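Nitrogenase molybdenum-iron protein alpha chain (Clostridium pasteurianum, PDB 4WES) forms, with the beta chain, the molybdenum-iron component of nitrogenase, which reduces dinitrogen to ammonium at an iron-molybdenum cofactor, using electrons passed through an [8Fe-7S] cluster. Local coordinates at residues A[38-43]-A[178-183]; A[49-54]-A[440-445]; A[262-267]-A[367-372]. One frame throughout, in Å; residues are numbered along the deposited sequence.

Contact 1: residues A[38-43]-A[178-183]; sequences VANTRT and KGVSQS. With HCA (3-hydroxy-3-carboxy-adipic acid), chain E.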
loop_
_atom_site.group_PDB
_atom_site.type_symbol
_atom_site.label_atom_id
_atom_site.label_comp_id
_atom_site.label_asym_id
_atom_site.label_seq_id
_atom_site.Cartn_x
_atom_site.Cartn_y
_atom_site.Cartn_z
ATOM N N VAL A 38 -7.959 -46.736 -19.854
ATOM C CA VAL A 38 -9.346 -46.479 -19.486
ATOM C C VAL A 38 -9.452 -44.988 -19.205
ATOM O O VAL A 38 -8.654 -44.444 -18.457
ATOM C CB VAL A 38 -9.791 -47.313 -18.271
ATOM C CG1 VAL A 38 -11.251 -46.992 -17.932
ATOM C CG2 VAL A 38 -9.632 -48.795 -18.554
ATOM N N ALA A 39 -10.442 -44.327 -19.818
ATOM C CA ALA A 39 -10.626 -42.890 -19.681
ATOM C C ALA A 39 -12.103 -42.553 -19.797
ATOM O O ALA A 39 -12.906 -43.372 -20.264
ATOM C CB ALA A 39 -9.831 -42.168 -20.750
ATOM N N ASN A 40 -12.467 -41.343 -19.386
ATOM C CA ASN A 40 -13.841 -40.874 -19.516
ATOM C C ASN A 40 -14.845 -41.790 -18.845
ATOM O O ASN A 40 -15.924 -42.047 -19.360
ATOM C CB ASN A 40 -14.169 -40.637 -21.005
ATOM C CG ASN A 40 -15.522 -39.960 -21.230
ATOM O OD1 ASN A 40 -16.224 -40.274 -22.243
ATOM N ND2 ASN A 40 -15.891 -39.077 -20.375
ATOM N N THR A 41 -14.485 -42.271 -17.657
ATOM C CA THR A 41 -15.406 -42.981 -16.780
ATOM C C THR A 41 -15.651 -42.126 -15.552
ATOM O O THR A 41 -15.009 -41.098 -15.329
ATOM C CB THR A 41 -14.876 -44.360 -16.387
ATOM O OG1 THR A 41 -13.705 -44.213 -15.599
ATOM C CG2 THR A 41 -14.546 -45.225 -17.606
ATOM N N ARG A 42 -16.577 -42.554 -14.703
ATOM C CA ARG A 42 -16.940 -41.790 -13.532
ATOM C C ARG A 42 -15.741 -41.598 -12.599
ATOM O O ARG A 42 -14.791 -42.387 -12.567
ATOM C CB ARG A 42 -18.094 -42.460 -12.776
ATOM C CG ARG A 42 -17.719 -43.747 -12.072
ATOM C CD ARG A 42 -18.823 -44.193 -11.136
ATOM N NE ARG A 42 -19.947 -44.772 -11.828
ATOM C CZ ARG A 42 -20.960 -45.395 -11.231
ATOM N NH1 ARG A 42 -20.986 -45.511 -9.911
ATOM N NH2 ARG A 42 -21.944 -45.906 -11.956
ATOM N N THR A 43 -15.769 -40.514 -11.847
ATOM C CA THR A 43 -14.795 -40.280 -10.812
ATOM C C THR A 43 -15.085 -41.201 -9.641
ATOM O O THR A 43 -16.237 -41.364 -9.235
ATOM C CB THR A 43 -14.881 -38.834 -10.301
ATOM O OG1 THR A 43 -14.948 -37.945 -11.434
ATOM C CG2 THR A 43 -13.710 -38.494 -9.435
ATOM N N LYS A 178 -24.330 -34.191 -15.054
ATOM C CA LYS A 178 -24.356 -34.906 -16.315
ATOM C C LYS A 178 -22.958 -35.319 -16.757
ATOM O O LYS A 178 -21.975 -34.619 -16.525
ATOM C CB LYS A 178 -25.052 -34.089 -17.367
ATOM C CG LYS A 178 -26.528 -33.974 -17.029
ATOM C CD LYS A 178 -27.329 -33.254 -18.070
ATOM C CE LYS A 178 -28.818 -33.373 -17.784
ATOM N NZ LYS A 178 -29.581 -32.536 -18.734
ATOM N N GLY A 179 -22.864 -36.484 -17.383
ATOM C CA GLY A 179 -21.583 -37.042 -17.673
ATOM C C GLY A 179 -20.767 -37.247 -16.401
ATOM O O GLY A 179 -21.309 -37.575 -15.341
ATOM N N VAL A 180 -19.462 -37.087 -16.530
ATOM C CA VAL A 180 -18.502 -37.434 -15.482
ATOM C C VAL A 180 -17.472 -36.340 -15.206
ATOM O O VAL A 180 -16.591 -36.554 -14.386
ATOM C CB VAL A 180 -17.769 -38.758 -15.798
ATOM C CG1 VAL A 180 -18.769 -39.899 -15.874
ATOM C CG2 VAL A 180 -16.987 -38.700 -17.083
ATOM N N SER A 181 -17.564 -35.223 -15.919
ATOM C CA SER A 181 -16.528 -34.229 -15.967
ATOM C C SER A 181 -16.990 -33.039 -16.808
ATOM O O SER A 181 -18.118 -33.007 -17.319
ATOM C CB SER A 181 -15.289 -34.821 -16.607
ATOM O OG SER A 181 -15.581 -35.115 -17.981
ATOM N N GLN A 182 -16.049 -32.130 -17.053
ATOM C CA GLN A 182 -16.260 -31.020 -17.983
ATOM C C GLN A 182 -16.592 -31.485 -19.393
ATOM O O GLN A 182 -17.234 -30.732 -20.158
ATOM C CB GLN A 182 -15.027 -30.129 -18.037
ATOM C CG GLN A 182 -14.651 -29.395 -16.744
ATOM C CD GLN A 182 -13.633 -30.157 -15.905
ATOM O OE1 GLN A 182 -13.814 -31.326 -15.626
ATOM N NE2 GLN A 182 -12.611 -29.468 -15.440
ATOM N N SER A 183 -16.113 -32.658 -19.779
ATOM C CA SER A 183 -16.278 -33.121 -21.144
ATOM C C SER A 183 -17.732 -33.095 -21.636
ATOM O O SER A 183 -17.987 -32.666 -22.772
ATOM C CB SER A 183 -15.682 -34.514 -21.308
ATOM O OG SER A 183 -15.974 -35.015 -22.590
HETATM C C1 HCA E . -12.572 -25.537 -15.245
HETATM C C2 HCA E . -11.756 -24.263 -15.478
HETATM C C3 HCA E . -10.246 -24.459 -15.357
HETATM C C4 HCA E . -9.774 -24.487 -13.891
HETATM C C5 HCA E . -8.237 -24.411 -13.878
HETATM C C6 HCA E . -7.491 -24.870 -12.661
HETATM C C7 HCA E . -9.540 -23.293 -16.053
HETATM O O1 HCA E . -12.037 -26.641 -15.415
HETATM O O2 HCA E . -13.765 -25.418 -14.919
HETATM O O3 HCA E . -6.476 -24.198 -12.301
HETATM O O4 HCA E . -7.874 -25.897 -12.058
HETATM O O5 HCA E . -8.668 -23.577 -16.904
HETATM O O6 HCA E . -9.814 -22.136 -15.705
HETATM O O7 HCA E . -9.855 -25.680 -15.965
HETATM O O HOH W 1 -14.371 -37.180 -19.091
HETATM O O HOH W 2 -18.000 -38.671 -12.261
#
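V180 presses its forked side chain against the backbone of T41 and R42 and accounts for nearly half of the surface buried here. With chi1 at -62°, CG1 lies beside its own backbone N, and both methyls spread over the peptide joining the two loop residues: CG1 is 3.5 Å from R42 CA, and CG2 is 3.6 Å from T41 O. A short beta-branched side chain suits this place, because it meets main chain at close range with both branches. R42 adds its CB to the patch, while its guanidinium leads off to a salt bridge with D389.

N40 comes to V180 at about a right angle, ND2 standing 3.5 Å from V180 CG2. Its CG is turned anti to the backbone N (chi1 -172°), and from there ND2 donates to a water at 2.7 Å. That water also lies 2.6 Å from S181 OG. Serine suits its position as N-cap: S181 OG accepts from S183 N at 3.1 Å (N-H...O 147°). The loop thus reaches the helix cap through one water. A second water accepts a hydrogen bond from T43 N at 2.9 Å and donates weakly to V180 O; Q46 of the beta chain bonds both that carbonyl and T43 OG1. Q182, which follows the N-cap S181, donates from NE2 to homocitrate O1 at 2.9 Å.

The contact therefore fastens the long loop between strand 25-27 and helix 54-63 to the start of helix 182-196, beside the beta subunit.

Contact 2: residues A[49-54]-A[440-445]; sequences TARGCA and LIDDMN. With CLF (Fe(8)-S(7) cluster), chain H.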
loop_
_atom_site.group_PDB
_atom_site.type_symbol
_atom_site.label_atom_id
_atom_site.label_comp_id
_atom_site.label_asym_id
_atom_site.label_seq_id
_atom_site.Cartn_x
_atom_site.Cartn_y
_atom_site.Cartn_z
ATOM N N THR A 49 -10.153 -35.663 -6.659
ATOM C CA THR A 49 -10.030 -35.425 -8.082
ATOM C C THR A 49 -9.776 -33.937 -8.344
ATOM O O THR A 49 -10.106 -33.082 -7.521
ATOM C CB THR A 49 -11.346 -35.848 -8.800
ATOM O OG1 THR A 49 -11.181 -35.716 -10.219
ATOM C CG2 THR A 49 -12.567 -35.060 -8.346
ATOM N N ALA A 50 -9.272 -33.635 -9.528
ATOM C CA ALA A 50 -9.202 -32.250 -9.996
ATOM C C ALA A 50 -10.398 -31.859 -10.877
ATOM O O ALA A 50 -10.559 -30.698 -11.194
ATOM C CB ALA A 50 -7.918 -32.013 -10.754
ATOM N N ARG A 51 -11.213 -32.843 -11.237
ATOM C CA ARG A 51 -12.325 -32.627 -12.192
ATOM C C ARG A 51 -13.365 -31.647 -11.748
ATOM O O ARG A 51 -13.659 -31.489 -10.556
ATOM C CB ARG A 51 -13.042 -33.952 -12.450
ATOM C CG ARG A 51 -12.265 -34.915 -13.324
ATOM C CD ARG A 51 -12.968 -36.241 -13.382
ATOM N NE ARG A 51 -12.518 -37.053 -14.482
ATOM C CZ ARG A 51 -13.082 -38.175 -14.866
ATOM N NH1 ARG A 51 -14.058 -38.714 -14.160
ATOM N NH2 ARG A 51 -12.665 -38.781 -15.965
ATOM N N GLY A 52 -13.979 -31.016 -12.765
ATOM C CA GLY A 52 -15.182 -30.217 -12.584
ATOM C C GLY A 52 -16.389 -30.866 -13.208
ATOM O O GLY A 52 -16.441 -32.078 -13.374
ATOM N N CYS A 53 -17.361 -30.025 -13.555
ATOM C CA CYS A 53 -18.680 -30.489 -13.940
ATOM C C CYS A 53 -19.055 -30.093 -15.365
ATOM O O CYS A 53 -18.365 -29.324 -16.051
ATOM C CB CYS A 53 -19.743 -29.959 -12.991
ATOM S SG CYS A 53 -19.944 -28.157 -13.109
ATOM N N ALA A 54 -20.198 -30.606 -15.833
ATOM C CA ALA A 54 -20.645 -30.317 -17.202
ATOM C C ALA A 54 -20.989 -28.849 -17.419
ATOM O O ALA A 54 -20.817 -28.339 -18.515
ATOM C CB ALA A 54 -21.844 -31.182 -17.548
ATOM N N LEU A 440 1.366 -42.677 -18.084
ATOM C CA LEU A 440 0.167 -41.898 -18.261
ATOM C C LEU A 440 -0.778 -42.196 -17.112
ATOM O O LEU A 440 -0.967 -43.353 -16.752
ATOM C CB LEU A 440 -0.493 -42.254 -19.591
ATOM C CG LEU A 440 0.333 -41.801 -20.800
ATOM C CD1 LEU A 440 1.323 -42.840 -21.267
ATOM C CD2 LEU A 440 -0.499 -41.245 -21.942
ATOM N N ILE A 441 -1.382 -41.125 -16.565
ATOM C CA ILE A 441 -2.316 -41.270 -15.446
ATOM C C ILE A 441 -3.588 -40.462 -15.742
ATOM O O ILE A 441 -3.590 -39.227 -15.721
ATOM C CB ILE A 441 -1.720 -40.784 -14.108
ATOM C CG1 ILE A 441 -0.373 -41.470 -13.803
ATOM C CG2 ILE A 441 -2.738 -41.035 -13.009
ATOM C CD1 ILE A 441 0.332 -40.894 -12.589
ATOM N N ASP A 442 -4.677 -41.163 -15.992
ATOM C CA ASP A 442 -5.974 -40.549 -16.234
ATOM C C ASP A 442 -6.661 -40.255 -14.906
ATOM O O ASP A 442 -6.698 -41.092 -14.005
ATOM C CB ASP A 442 -6.836 -41.465 -17.101
ATOM C CG ASP A 442 -8.211 -40.920 -17.348
ATOM O OD1 ASP A 442 -8.288 -39.916 -18.092
ATOM O OD2 ASP A 442 -9.177 -41.475 -16.787
ATOM N N ASP A 443 -7.248 -39.057 -14.798
ATOM C CA ASP A 443 -7.913 -38.617 -13.569
ATOM C C ASP A 443 -6.970 -38.804 -12.374
ATOM O O ASP A 443 -7.338 -39.338 -11.326
ATOM C CB ASP A 443 -9.258 -39.330 -13.371
ATOM C CG ASP A 443 -10.200 -38.649 -12.367
ATOM O OD1 ASP A 443 -9.930 -37.536 -11.867
ATOM O OD2 ASP A 443 -11.246 -39.305 -12.050
ATOM N N MET A 444 -5.750 -38.331 -12.518
ATOM C CA MET A 444 -4.756 -38.374 -11.432
ATOM C C MET A 444 -5.282 -37.696 -10.202
ATOM O O MET A 444 -5.723 -36.534 -10.258
ATOM C CB MET A 444 -3.486 -37.645 -11.887
ATOM C CG MET A 444 -2.367 -37.768 -10.873
ATOM S SD MET A 444 -0.939 -36.704 -11.227
ATOM C CE MET A 444 -1.609 -35.111 -10.881
ATOM N N ASN A 445 -5.210 -38.399 -9.073
ATOM C CA ASN A 445 -5.678 -37.853 -7.804
ATOM C C ASN A 445 -4.514 -37.478 -6.905
ATOM O O ASN A 445 -3.359 -37.685 -7.242
ATOM C CB ASN A 445 -6.666 -38.814 -7.158
ATOM C CG ASN A 445 -6.048 -40.147 -6.862
ATOM O OD1 ASN A 445 -4.993 -40.236 -6.214
ATOM N ND2 ASN A 445 -6.697 -41.223 -7.309
HETATM FE FE1 CLF H . -23.676 -28.137 -9.984
HETATM FE FE2 CLF H . -21.669 -27.301 -8.756
HETATM FE FE3 CLF H . -21.438 -27.488 -11.503
HETATM FE FE4 CLF H . -22.994 -25.626 -10.293
HETATM S S1 CLF H . -23.962 -26.486 -8.287
HETATM S S2A CLF H . -21.617 -29.235 -9.988
HETATM S S4A CLF H . -20.722 -25.762 -10.191
HETATM S S3A CLF H . -23.661 -27.008 -12.024
HETATM FE FE5 CLF H . -23.317 -23.091 -7.977
HETATM FE FE6 CLF H . -25.388 -24.756 -5.524
HETATM FE FE7 CLF H . -22.975 -23.458 -5.283
HETATM FE FE8 CLF H . -22.596 -25.843 -6.468
HETATM S S2B CLF H . -24.835 -22.715 -6.412
HETATM S S3B CLF H . -23.516 -25.535 -4.411
HETATM S S4B CLF H . -21.435 -23.895 -6.946
HETATM O O HOH W 3 -8.064 -35.637 -11.327
HETATM O O HOH W 4 -10.857 -39.136 -18.514
HETATM O O HOH W 5 -11.898 -41.567 -16.350
#
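T49 heads an ST turn, and the same hydroxyl donates across the contact to D443; this is the tight part of a buried contact between the loop leading to helix 54-63 and the chain just beyond strand 439-441. T49 OG1 donates to the syn lone pair of D443 OD1 at 2.8 Å and accepts from R51 N at 3.0 Å, nearly straight at 168°. It lies anti to the backbone N (chi1 -175°), beside the carbonyl carbon, where it can take R51 N and reach D443. A threonine fits because its one hydroxyl does both jobs. While its O-H points at the aspartate, a lone pair of the same oxygen remains for R51 N.

The same carboxylate lies over one face of the R51 guanidinium, the planes only 16° apart. D443 OD2 is 3.6 Å from R51 NE, so this salt bridge is a stack of opposite charges in which no N-H points at the oxygen. The arginine spends its N-H groups on other partners: NE on E368 O, NH1 on T41 O and T43 OG1.

Toward D442 the packing opens. R51 NH2 stays 4.5 Å from D442 OD2, and two waters fill the gap, each taking a weak bond from NH2 and lying close to a D442 oxygen. Y375 and H24 hold that carboxylate as well. Two residues past R51, C53 SG binds iron FE3 of the [8Fe-7S] cluster at 2.3 Å.

Contact 3: residues A[262-267]-A[367-372]; sequences CHRSIN and FEFAHR. With ICS (iron-sulfur-molybdenum cluster with interstitial carbon), chain F.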
loop_
_atom_site.group_PDB
_atom_site.type_symbol
_atom_site.label_atom_id
_atom_site.label_comp_id
_atom_site.label_asym_id
_atom_site.label_seq_id
_atom_site.Cartn_x
_atom_site.Cartn_y
_atom_site.Cartn_z
ATOM N N CYS A 262 -7.674 -27.484 -29.622
ATOM C CA CYS A 262 -8.155 -28.403 -28.602
ATOM C C CYS A 262 -9.048 -29.463 -29.247
ATOM O O CYS A 262 -10.211 -29.175 -29.593
ATOM C CB CYS A 262 -8.949 -27.684 -27.512
ATOM S SG CYS A 262 -9.597 -28.886 -26.363
ATOM N N HIS A 263 -8.517 -30.669 -29.434
ATOM C CA HIS A 263 -9.332 -31.723 -30.013
ATOM C C HIS A 263 -10.547 -32.055 -29.160
ATOM O O HIS A 263 -11.672 -32.198 -29.662
ATOM C CB HIS A 263 -8.487 -32.978 -30.254
ATOM C CG HIS A 263 -9.283 -34.147 -30.723
ATOM N ND1 HIS A 263 -9.712 -35.150 -29.875
ATOM C CD2 HIS A 263 -9.750 -34.477 -31.957
ATOM C CE1 HIS A 263 -10.403 -36.035 -30.577
ATOM N NE2 HIS A 263 -10.456 -35.648 -31.844
ATOM N N ARG A 264 -10.345 -32.244 -27.854
ATOM C CA ARG A 264 -11.393 -32.762 -27.015
ATOM C C ARG A 264 -12.650 -31.887 -27.047
ATOM O O ARG A 264 -13.768 -32.397 -27.141
ATOM C CB ARG A 264 -10.868 -32.894 -25.559
ATOM C CG ARG A 264 -11.853 -33.433 -24.546
ATOM C CD ARG A 264 -12.261 -34.878 -24.739
ATOM N NE ARG A 264 -13.334 -35.069 -25.715
ATOM C CZ ARG A 264 -13.360 -35.942 -26.704
ATOM N NH1 ARG A 264 -12.306 -36.654 -27.047
ATOM N NH2 ARG A 264 -14.472 -36.035 -27.422
ATOM N N SER A 265 -12.477 -30.560 -26.908
ATOM C CA SER A 265 -13.632 -29.720 -26.710
ATOM C C SER A 265 -14.404 -29.408 -27.985
ATOM O O SER A 265 -15.577 -29.044 -27.893
ATOM C CB SER A 265 -13.266 -28.379 -26.063
ATOM O OG SER A 265 -12.478 -27.570 -26.935
ATOM N N ILE A 266 -13.773 -29.544 -29.162
ATOM C CA ILE A 266 -14.371 -29.007 -30.387
ATOM C C ILE A 266 -14.464 -29.996 -31.508
ATOM O O ILE A 266 -14.970 -29.658 -32.602
ATOM C CB ILE A 266 -13.616 -27.719 -30.873
ATOM C CG1 ILE A 266 -14.534 -26.687 -31.532
ATOM C CG2 ILE A 266 -12.399 -28.082 -31.684
ATOM C CD1 ILE A 266 -15.592 -26.117 -30.603
ATOM N N ASN A 267 -13.953 -31.217 -31.329
ATOM C CA ASN A 267 -13.934 -32.170 -32.434
ATOM C C ASN A 267 -15.343 -32.486 -32.937
ATOM O O ASN A 267 -15.513 -32.843 -34.104
ATOM C CB ASN A 267 -13.159 -33.469 -32.138
ATOM C CG ASN A 267 -13.856 -34.414 -31.170
ATOM O OD1 ASN A 267 -14.384 -35.434 -31.615
ATOM N ND2 ASN A 267 -13.841 -34.103 -29.882
ATOM N N PHE A 367 -4.519 -36.540 -18.230
ATOM C CA PHE A 367 -5.621 -35.626 -18.370
ATOM C C PHE A 367 -6.671 -35.871 -17.322
ATOM O O PHE A 367 -6.905 -37.019 -16.909
ATOM C CB PHE A 367 -6.285 -35.827 -19.727
ATOM C CG PHE A 367 -5.462 -35.442 -20.926
ATOM C CD1 PHE A 367 -5.055 -34.128 -21.154
ATOM C CD2 PHE A 367 -5.145 -36.405 -21.891
ATOM C CE1 PHE A 367 -4.371 -33.778 -22.312
ATOM C CE2 PHE A 367 -4.476 -36.037 -23.059
ATOM C CZ PHE A 367 -4.085 -34.734 -23.253
ATOM N N GLU A 368 -7.357 -34.797 -16.916
ATOM C CA GLU A 368 -8.533 -34.928 -16.059
ATOM C C GLU A 368 -9.633 -35.722 -16.737
ATOM O O GLU A 368 -10.262 -36.562 -16.076
ATOM C CB GLU A 368 -9.091 -33.564 -15.664
ATOM C CG GLU A 368 -8.225 -32.670 -14.793
ATOM C CD GLU A 368 -8.889 -31.347 -14.444
ATOM O OE1 GLU A 368 -8.120 -30.426 -13.992
ATOM O OE2 GLU A 368 -10.123 -31.196 -14.578
ATOM N N PHE A 369 -9.945 -35.389 -17.989
ATOM C CA PHE A 369 -11.245 -35.808 -18.544
ATOM C C PHE A 369 -11.206 -36.144 -20.026
ATOM O O PHE A 369 -12.250 -36.315 -20.655
ATOM C CB PHE A 369 -12.301 -34.699 -18.273
ATOM C CG PHE A 369 -11.882 -33.337 -18.762
ATOM C CD1 PHE A 369 -11.791 -33.042 -20.119
ATOM C CD2 PHE A 369 -11.549 -32.360 -17.851
ATOM C CE1 PHE A 369 -11.309 -31.849 -20.543
ATOM C CE2 PHE A 369 -11.094 -31.126 -18.285
ATOM C CZ PHE A 369 -10.938 -30.885 -19.620
ATOM N N ALA A 370 -10.008 -36.240 -20.604
ATOM C CA ALA A 370 -9.889 -36.622 -21.998
ATOM C C ALA A 370 -10.434 -38.035 -22.197
ATOM O O ALA A 370 -10.586 -38.816 -21.261
ATOM C CB ALA A 370 -8.437 -36.559 -22.443
ATOM N N HIS A 371 -10.676 -38.374 -23.457
ATOM C CA HIS A 371 -11.203 -39.662 -23.812
ATOM C C HIS A 371 -10.068 -40.533 -24.376
ATOM O O HIS A 371 -8.964 -40.040 -24.633
ATOM C CB HIS A 371 -12.354 -39.550 -24.825
ATOM C CG HIS A 371 -13.508 -38.716 -24.361
ATOM N ND1 HIS A 371 -14.673 -38.648 -25.091
ATOM C CD2 HIS A 371 -13.670 -37.851 -23.332
ATOM C CE1 HIS A 371 -15.506 -37.803 -24.511
ATOM N NE2 HIS A 371 -14.928 -37.300 -23.442
ATOM N N ARG A 372 -10.356 -41.814 -24.639
ATOM C CA ARG A 372 -9.309 -42.698 -25.145
ATOM C C ARG A 372 -8.693 -42.158 -26.428
ATOM O O ARG A 372 -7.492 -42.341 -26.647
ATOM C CB ARG A 372 -9.845 -44.110 -25.367
ATOM C CG ARG A 372 -9.977 -44.924 -24.083
ATOM C CD ARG A 372 -10.412 -46.347 -24.376
ATOM N NE ARG A 372 -9.443 -47.017 -25.230
ATOM C CZ ARG A 372 -9.761 -47.804 -26.234
ATOM N NH1 ARG A 372 -11.010 -48.191 -26.432
ATOM N NH2 ARG A 372 -8.801 -48.233 -27.025
HETATM FE FE1 ICS F . -9.583 -27.748 -24.386
HETATM MO MO1 ICS F . -8.689 -25.593 -17.832
HETATM FE FE2 ICS F . -10.687 -27.654 -21.970
HETATM FE FE3 ICS F . -9.235 -25.590 -22.850
HETATM FE FE4 ICS F . -8.062 -27.903 -22.270
HETATM FE FE5 ICS F . -7.739 -27.132 -19.827
HETATM FE FE6 ICS F . -10.339 -26.826 -19.554
HETATM FE FE7 ICS F . -8.901 -24.841 -20.393
HETATM C CX ICS F . -9.132 -26.693 -21.174
HETATM S S1A ICS F . -9.649 -29.461 -22.847
HETATM S S1B ICS F . -9.007 -27.892 -18.121
HETATM S S2A ICS F . -11.213 -26.329 -23.737
HETATM S S2B ICS F . -12.138 -27.822 -20.291
HETATM S S3A ICS F . -6.369 -28.523 -20.956
HETATM S S3B ICS F . -10.599 -24.709 -18.931
HETATM S S4A ICS F . -7.614 -26.578 -24.089
HETATM S S4B ICS F . -6.963 -25.090 -19.333
HETATM S S5A ICS F . -8.970 -23.490 -22.133
#
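OD2 of D374 is gripped from both sides of this contact, by R264 NH1 in a salt bridge and by H371 N in a hydrogen bond. The contact joins the ends of two strands in different Rossmann-like alpha/beta units, strand 257-260 of a parallel sheet and strand 361-367 of a mixed sheet, each running on into a helix; segment 367-372 begins on the last residue of its strand. H371 is the N-cap of helix 372-376, so the bond from its backbone N to D374, three residues on, resembles one half of a capping box.

The same two residues stack: the R264 guanidinium lies flat on the H371 imidazole, centres 3.5 Å apart and planes within 5°. R264 CZ sits 3.4 Å from H371 ND1, so the groups overlap almost squarely. The arginine chain starts anti to its backbone N, then bends twice, at chi2 and chi3. This brings CD over the same ring face, 3.9 Å from the H371 centroid and 26° off its normal, as a CH-pi contact. The arginine's flat cation suits the imidazole face, and its nearness would probably favour a neutral ring; H371 NE2 is hydrogen-bonded to S183 OG.

Further in, R264 CG touches the edge of the F369 ring, 4.3 Å from CE1. The helix start is well tied: C262, its N-cap, accepts at SG from S265 N, 3.4 Å away, and N267 N and ND2 reach H263 O from opposite faces of its plane. C262 SG also binds iron FE1 of the cofactor at 2.3 Å, a double role open to a cysteine thiolate. F369 brings a nonpolar ring against the sulfides, with S1A lying in its plane at the edge and CZ 3.4 Å from S2B.

How the contacts relate
The three contacts touch one another and form one connected group beside the iron-molybdenum cofactor, with C53 reaching the [8Fe-7S] cluster. Contacts 1 and 2, with centres 8 Å apart, share the loop between strand 25-27 and helix 54-63, and Q182 OE1 accepts from G52 N at 2.9 Å. Contact 3 is nested inside the loop closed by contact 2 and joined to it by D443 N and F367 O, 3.0 Å apart. Q182 NE2, 3.1 Å from E368 OE2, ties contact 1 to contact 3. Contact 2 carries a ligand of the [8Fe-7S] cluster, contact 1 a homocitrate partner and contact 3 a cofactor ligand; the side chain of F369 is about 13 Å from the [8Fe-7S] cluster.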